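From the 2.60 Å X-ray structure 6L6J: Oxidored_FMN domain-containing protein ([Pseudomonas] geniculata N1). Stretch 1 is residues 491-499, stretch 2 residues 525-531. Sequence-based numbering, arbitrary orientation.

Stretch 1 491-499: GRNHDEPIP
Stretch 2, residues 525-531: VYDEDYY

The contact between residues 491-499 and 525-531 is a small, mainly polar one, in which an irregular loop fastens itself to the end of a strand and the turn that follows it through the carboxylate of Glu528, an arginine stacked on a tyrosine, and a histidine-tyrosine hydrogen bond; it buries 354 Å² over both sides. Stretch 1 has no regular secondary structure, whereas stretch 2 is strand through Asp527 and then turns. The backbones are closest at Arg492 and Glu528, whose CA atoms lie 6.2 Å apart, and are well separated by Ile498 and Tyr526, at 11.6 Å between CA atoms.

Glu528 is the hub. Its CA-to-CB bond points sideways, but chi1 of -81° (m) and an off-well chi2 of -95° bring the carboxylate back to the loop. There it binds Asn493 twice: backbone N donates to Glu528 OE1 at 2.7 Å, and ND2 of the same asparagine (chi1 m, phi/psi -99/-9) donates to Glu528 OE2, also at 2.7 Å. Water 1 extends this grip along the loop backbone, donating to Glu528 OE1 (2.7 Å from its O) while accepting from Arg492 N and His494 N, each 3.1 Å from the water O.

The CA-to-CB bond of Arg492 (phi/psi -128/-81) points toward stretch 2, and chi1 and chi2 are both t and chi3 m. Its NE donates to the carbonyl Glu528 O at 3.0 Å, near the guanidinium plane, and its NH2 makes a weak hydrogen bond to Asp529 O at 3.5 Å. The guanidinium lies flat on the Tyr530 ring, with centres 4.1 Å apart and planes at 10°, in an off-centre cation-pi arrangement. Tyr530 has positive phi (84/8) and chi1 m. Its backbone N donates to Asp527 OD1 at 2.8 Å; Asp529 N donates to the same OD1 at 3.0 Å, so this aspartate, chi1 t, braces the turn that carries the ring. Water 2 joins the tyrosine to the loop, its O lying 3.0 Å from Tyr530 OH and accepting from Asn493 ND2 at 3.1 Å.

Farther along the loop, His494 (phi/psi -109/119, chi1 m, chi2 -101°) meets Tyr526 (-103/117, chi1 t, chi2 50°). His494 NE2 and Tyr526 OH form a nearly linear hydrogen bond of 3.1 Å. The rings meet rim to rim, with centroids 5.9 Å apart and planes at 73°. Ile498, chi1 m and chi2 t, adds an apolar contact, with its CD1 4.1 Å from Tyr526 CE2.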

ATOM      1  N   GLY A 491      -5.933  -9.343  25.403  1.00 36.21           N
ATOM      2  CA  GLY A 491      -4.992  -8.621  24.531  1.00 35.26           C
ATOM      3  C   GLY A 491      -5.495  -7.270  24.085  1.00 36.10           C
ATOM      4  O   GLY A 491      -4.625  -6.437  23.721  1.00 39.15           O
ATOM      5  N   ARG A 492      -6.816  -7.064  24.034  1.00 36.27           N
ATOM      6  CA  ARG A 492      -7.427  -5.744  23.708  1.00 34.92           C
ATOM      7  C   ARG A 492      -8.451  -5.376  24.775  1.00 35.61           C
ATOM      8  O   ARG A 492      -8.077  -4.597  25.638  1.00 43.75           O
ATOM      9  CB  ARG A 492      -8.044  -5.721  22.308  1.00 34.94           C
ATOM     10  CG  ARG A 492      -8.460  -4.327  21.858  1.00 36.06           C
ATOM     11  CD  ARG A 492      -8.993  -4.303  20.438  1.00 35.68           C
ATOM     12  NE  ARG A 492      -7.941  -4.502  19.460  1.00 36.44           N
ATOM     13  CZ  ARG A 492      -7.133  -3.550  18.998  1.00 37.48           C
ATOM     14  NH1 ARG A 492      -7.243  -2.302  19.432  1.00 39.16           N
ATOM     15  NH2 ARG A 492      -6.202  -3.855  18.112  1.00 34.84           N
ATOM     16  N   ASN A 493      -9.672  -5.912  24.708  1.00 37.16           N
ATOM     17  CA  ASN A 493     -10.825  -5.484  25.549  1.00 40.38           C
ATOM     18  C   ASN A 493     -11.022  -6.418  26.746  1.00 40.49           C
ATOM     19  O   ASN A 493     -11.856  -6.101  27.588  1.00 36.40           O
ATOM     20  CB  ASN A 493     -12.098  -5.372  24.715  1.00 42.95           C
ATOM     21  CG  ASN A 493     -11.930  -4.315  23.647  1.00 46.43           C
ATOM     22  OD1 ASN A 493     -11.456  -3.223  23.950  1.00 41.11           O
ATOM     23  ND2 ASN A 493     -12.276  -4.643  22.408  1.00 46.21           N
ATOM     24  N   HIS A 494     -10.299  -7.537  26.787  1.00 43.65           N
ATOM     25  CA  HIS A 494     -10.223  -8.447  27.958  1.00 41.41           C
ATOM     26  C   HIS A 494      -8.826  -8.316  28.566  1.00 45.07           C
ATOM     27  O   HIS A 494      -7.824  -8.612  27.831  1.00 40.47           O
ATOM     28  CB  HIS A 494     -10.499  -9.906  27.572  1.00 38.75           C
ATOM     29  CG  HIS A 494     -11.780 -10.143  26.841  1.00 36.10           C
ATOM     30  ND1 HIS A 494     -12.906 -10.637  27.457  1.00 35.60           N
ATOM     31  CD2 HIS A 494     -12.094 -10.020  25.540  1.00 34.98           C
ATOM     32  CE1 HIS A 494     -13.862 -10.769  26.566  1.00 34.20           C
ATOM     33  NE2 HIS A 494     -13.390 -10.409  25.388  1.00 31.57           N
ATOM     34  N   ASP A 495      -8.779  -7.890  29.835  1.00 42.07           N
ATOM     35  CA  ASP A 495      -7.573  -7.924  30.704  1.00 44.03           C
ATOM     36  C   ASP A 495      -7.532  -9.288  31.405  1.00 42.21           C
ATOM     37  O   ASP A 495      -6.448  -9.701  31.830  1.00 43.16           O
ATOM     38  CB  ASP A 495      -7.580  -6.735  31.677  1.00 46.12           C
ATOM     39  CG  ASP A 495      -8.749  -6.702  32.660  1.00 46.81           C
ATOM     40  OD1 ASP A 495      -9.831  -7.203  32.328  1.00 48.61           O
ATOM     41  OD2 ASP A 495      -8.567  -6.181  33.753  1.00 50.78           O
ATOM     42  N   GLU A 496      -8.685  -9.951  31.493  1.00 42.85           N
ATOM     43  CA  GLU A 496      -8.900 -11.192  32.282  1.00 46.56           C
ATOM     44  C   GLU A 496      -9.238 -12.346  31.341  1.00 46.58           C
ATOM     45  O   GLU A 496     -10.025 -12.183  30.399  1.00 42.02           O
ATOM     46  CB  GLU A 496     -10.022 -10.975  33.302  1.00 51.75           C
ATOM     47  CG  GLU A 496      -9.600 -10.188  34.537  1.00 57.33           C
ATOM     48  CD  GLU A 496      -8.596 -10.904  35.433  1.00 62.99           C
ATOM     49  OE1 GLU A 496      -8.760 -12.129  35.684  1.00 66.50           O
ATOM     50  OE2 GLU A 496      -7.637 -10.248  35.867  1.00 70.73           O
ATOM     51  N   PRO A 497      -8.668 -13.552  31.591  1.00 44.44           N
ATOM     52  CA  PRO A 497      -9.037 -14.756  30.853  1.00 42.59           C
ATOM     53  C   PRO A 497     -10.549 -14.885  30.623  1.00 38.28           C
ATOM     54  O   PRO A 497     -11.304 -14.665  31.538  1.00 33.54           O
ATOM     55  CB  PRO A 497      -8.557 -15.882  31.785  1.00 43.49           C
ATOM     56  CG  PRO A 497      -7.338 -15.301  32.476  1.00 43.79           C
ATOM     57  CD  PRO A 497      -7.642 -13.823  32.615  1.00 45.29           C
ATOM     58  N   ILE A 498     -10.954 -15.249  29.405  1.00 39.37           N
ATOM     59  CA  ILE A 498     -12.381 -15.570  29.112  1.00 39.06           C
ATOM     60  C   ILE A 498     -12.700 -16.906  29.776  1.00 40.27           C
ATOM     61  O   ILE A 498     -11.978 -17.889  29.598  1.00 39.70           O
ATOM     62  CB  ILE A 498     -12.700 -15.609  27.607  1.00 38.10           C
ATOM     63  CG1 ILE A 498     -12.270 -14.334  26.885  1.00 37.33           C
ATOM     64  CG2 ILE A 498     -14.185 -15.894  27.404  1.00 40.19           C
ATOM     65  CD1 ILE A 498     -12.556 -14.360  25.393  1.00 37.12           C
ATOM     66  N   PRO A 499     -13.783 -16.969  30.577  1.00 42.57           N
ATOM     67  CA  PRO A 499     -14.258 -18.242  31.125  1.00 42.83           C
ATOM     68  C   PRO A 499     -14.425 -19.327  30.046  1.00 45.97           C
ATOM     69  O   PRO A 499     -15.115 -19.106  29.044  1.00 45.02           O
ATOM     70  CB  PRO A 499     -15.599 -17.869  31.782  1.00 42.61           C
ATOM     71  CG  PRO A 499     -15.448 -16.385  32.146  1.00 40.81           C
ATOM     72  CD  PRO A 499     -14.564 -15.809  31.057  1.00 43.64           C
ATOM     73  N   VAL A 525     -14.870 -17.763  15.178  1.00 32.74           N
ATOM     74  CA  VAL A 525     -13.555 -17.052  15.153  1.00 32.41           C
ATOM     75  C   VAL A 525     -13.815 -15.693  15.768  1.00 29.48           C
ATOM     76  O   VAL A 525     -14.681 -14.988  15.244  1.00 30.62           O
ATOM     77  CB  VAL A 525     -12.953 -16.933  13.741  1.00 31.35           C
ATOM     78  CG1 VAL A 525     -11.545 -16.385  13.774  1.00 30.58           C
ATOM     79  CG2 VAL A 525     -12.966 -18.270  13.024  1.00 31.75           C
ATOM     80  N   TYR A 526     -13.156 -15.414  16.892  1.00 30.53           N
ATOM     81  CA  TYR A 526     -13.319 -14.168  17.683  1.00 28.17           C
ATOM     82  C   TYR A 526     -12.124 -13.274  17.375  1.00 28.97           C
ATOM     83  O   TYR A 526     -10.969 -13.708  17.610  1.00 29.23           O
ATOM     84  CB  TYR A 526     -13.460 -14.504  19.164  1.00 28.45           C
ATOM     85  CG  TYR A 526     -13.822 -13.351  20.066  1.00 28.68           C
ATOM     86  CD1 TYR A 526     -14.877 -12.499  19.776  1.00 27.53           C
ATOM     87  CD2 TYR A 526     -13.143 -13.157  21.259  1.00 27.77           C
ATOM     88  CE1 TYR A 526     -15.218 -11.469  20.637  1.00 28.04           C
ATOM     89  CE2 TYR A 526     -13.479 -12.140  22.133  1.00 26.56           C
ATOM     90  CZ  TYR A 526     -14.513 -11.288  21.815  1.00 27.56           C
ATOM     91  OH  TYR A 526     -14.820 -10.277  22.678  1.00 31.95           O
ATOM     92  N   ASP A 527     -12.409 -12.113  16.782  1.00 29.15           N
ATOM     93  CA  ASP A 527     -11.401 -11.137  16.306  1.00 29.63           C
ATOM     94  C   ASP A 527     -11.350  -9.955  17.279  1.00 29.24           C
ATOM     95  O   ASP A 527     -12.287  -9.143  17.263  1.00 27.39           O
ATOM     96  CB  ASP A 527     -11.710 -10.693  14.878  1.00 30.60           C
ATOM     97  CG  ASP A 527     -10.650  -9.780  14.311  1.00 30.59           C
ATOM     98  OD1 ASP A 527      -9.539  -9.753  14.905  1.00 28.65           O
ATOM     99  OD2 ASP A 527     -10.947  -9.112  13.284  1.00 34.80           O
ATOM    100  N   GLU A 528     -10.295  -9.913  18.097  1.00 29.92           N
ATOM    101  CA  GLU A 528      -9.868  -8.752  18.923  1.00 31.50           C
ATOM    102  C   GLU A 528      -8.500  -8.236  18.425  1.00 33.26           C
ATOM    103  O   GLU A 528      -7.849  -7.475  19.175  1.00 36.33           O
ATOM    104  CB  GLU A 528      -9.757  -9.181  20.388  1.00 31.73           C
ATOM    105  CG  GLU A 528     -11.085  -9.201  21.111  1.00 33.77           C
ATOM    106  CD  GLU A 528     -11.389  -7.926  21.870  1.00 35.30           C
ATOM    107  OE1 GLU A 528     -10.649  -7.628  22.823  1.00 37.84           O
ATOM    108  OE2 GLU A 528     -12.349  -7.232  21.493  1.00 35.07           O
ATOM    109  N   ASP A 529      -8.051  -8.679  17.245  1.00 30.34           N
ATOM    110  CA  ASP A 529      -6.785  -8.238  16.610  1.00 28.48           C
ATOM    111  C   ASP A 529      -7.102  -7.136  15.601  1.00 28.73           C
ATOM    112  O   ASP A 529      -6.321  -6.188  15.542  1.00 31.22           O
ATOM    113  CB  ASP A 529      -6.072  -9.393  15.915  1.00 28.75           C
ATOM    114  CG  ASP A 529      -4.961  -8.938  14.998  1.00 28.18           C
ATOM    115  OD1 ASP A 529      -3.859  -8.691  15.497  1.00 26.45           O
ATOM    116  OD2 ASP A 529      -5.234  -8.803  13.799  1.00 30.89           O
ATOM    117  N   TYR A 530      -8.180  -7.293  14.823  1.00 27.26           N
ATOM    118  CA  TYR A 530      -8.792  -6.242  13.956  1.00 26.91           C
ATOM    119  C   TYR A 530      -8.072  -6.144  12.598  1.00 27.81           C
ATOM    120  O   TYR A 530      -8.367  -5.194  11.810  1.00 25.88           O
ATOM    121  CB  TYR A 530      -8.784  -4.868  14.657  1.00 25.02           C
ATOM    122  CG  TYR A 530      -9.721  -4.704  15.832  1.00 24.03           C
ATOM    123  CD1 TYR A 530     -10.476  -5.757  16.328  1.00 23.65           C
ATOM    124  CD2 TYR A 530      -9.832  -3.483  16.479  1.00 23.21           C
ATOM    125  CE1 TYR A 530     -11.341  -5.599  17.400  1.00 23.57           C
ATOM    126  CE2 TYR A 530     -10.661  -3.310  17.576  1.00 22.96           C
ATOM    127  CZ  TYR A 530     -11.424  -4.367  18.034  1.00 24.44           C
ATOM    128  OH  TYR A 530     -12.274  -4.142  19.067  1.00 21.26           O
ATOM    129  N   TYR A 531      -7.150  -7.063  12.288  1.00 28.29           N
ATOM    130  CA  TYR A 531      -6.466  -7.072  10.959  1.00 27.77           C
ATOM    131  C   TYR A 531      -6.819  -8.359  10.191  1.00 28.79           C
ATOM    132  O   TYR A 531      -7.975  -8.770  10.243  1.00 45.66           O
ATOM    133  CB  TYR A 531      -4.998  -6.729  11.230  1.00 26.22           C
ATOM    134  CG  TYR A 531      -4.164  -6.419  10.018  1.00 27.15           C
ATOM    135  CD1 TYR A 531      -4.732  -6.147   8.786  1.00 27.24           C
ATOM    136  CD2 TYR A 531      -2.786  -6.436  10.088  1.00 30.09           C
ATOM    137  CE1 TYR A 531      -3.956  -5.916   7.663  1.00 27.69           C
ATOM    138  CE2 TYR A 531      -1.992  -6.170   8.978  1.00 29.09           C
ATOM    139  CZ  TYR A 531      -2.575  -5.920   7.751  1.00 28.53           C
ATOM    140  OH  TYR A 531      -1.804  -5.662   6.642  1.00 27.20           O
TER
HETATM  141  O   HOH W   1      -9.116  -9.089  24.430  1.00 32.28           O
HETATM  142  O   HOH W   2     -12.168  -1.895  21.060  1.00 28.39           O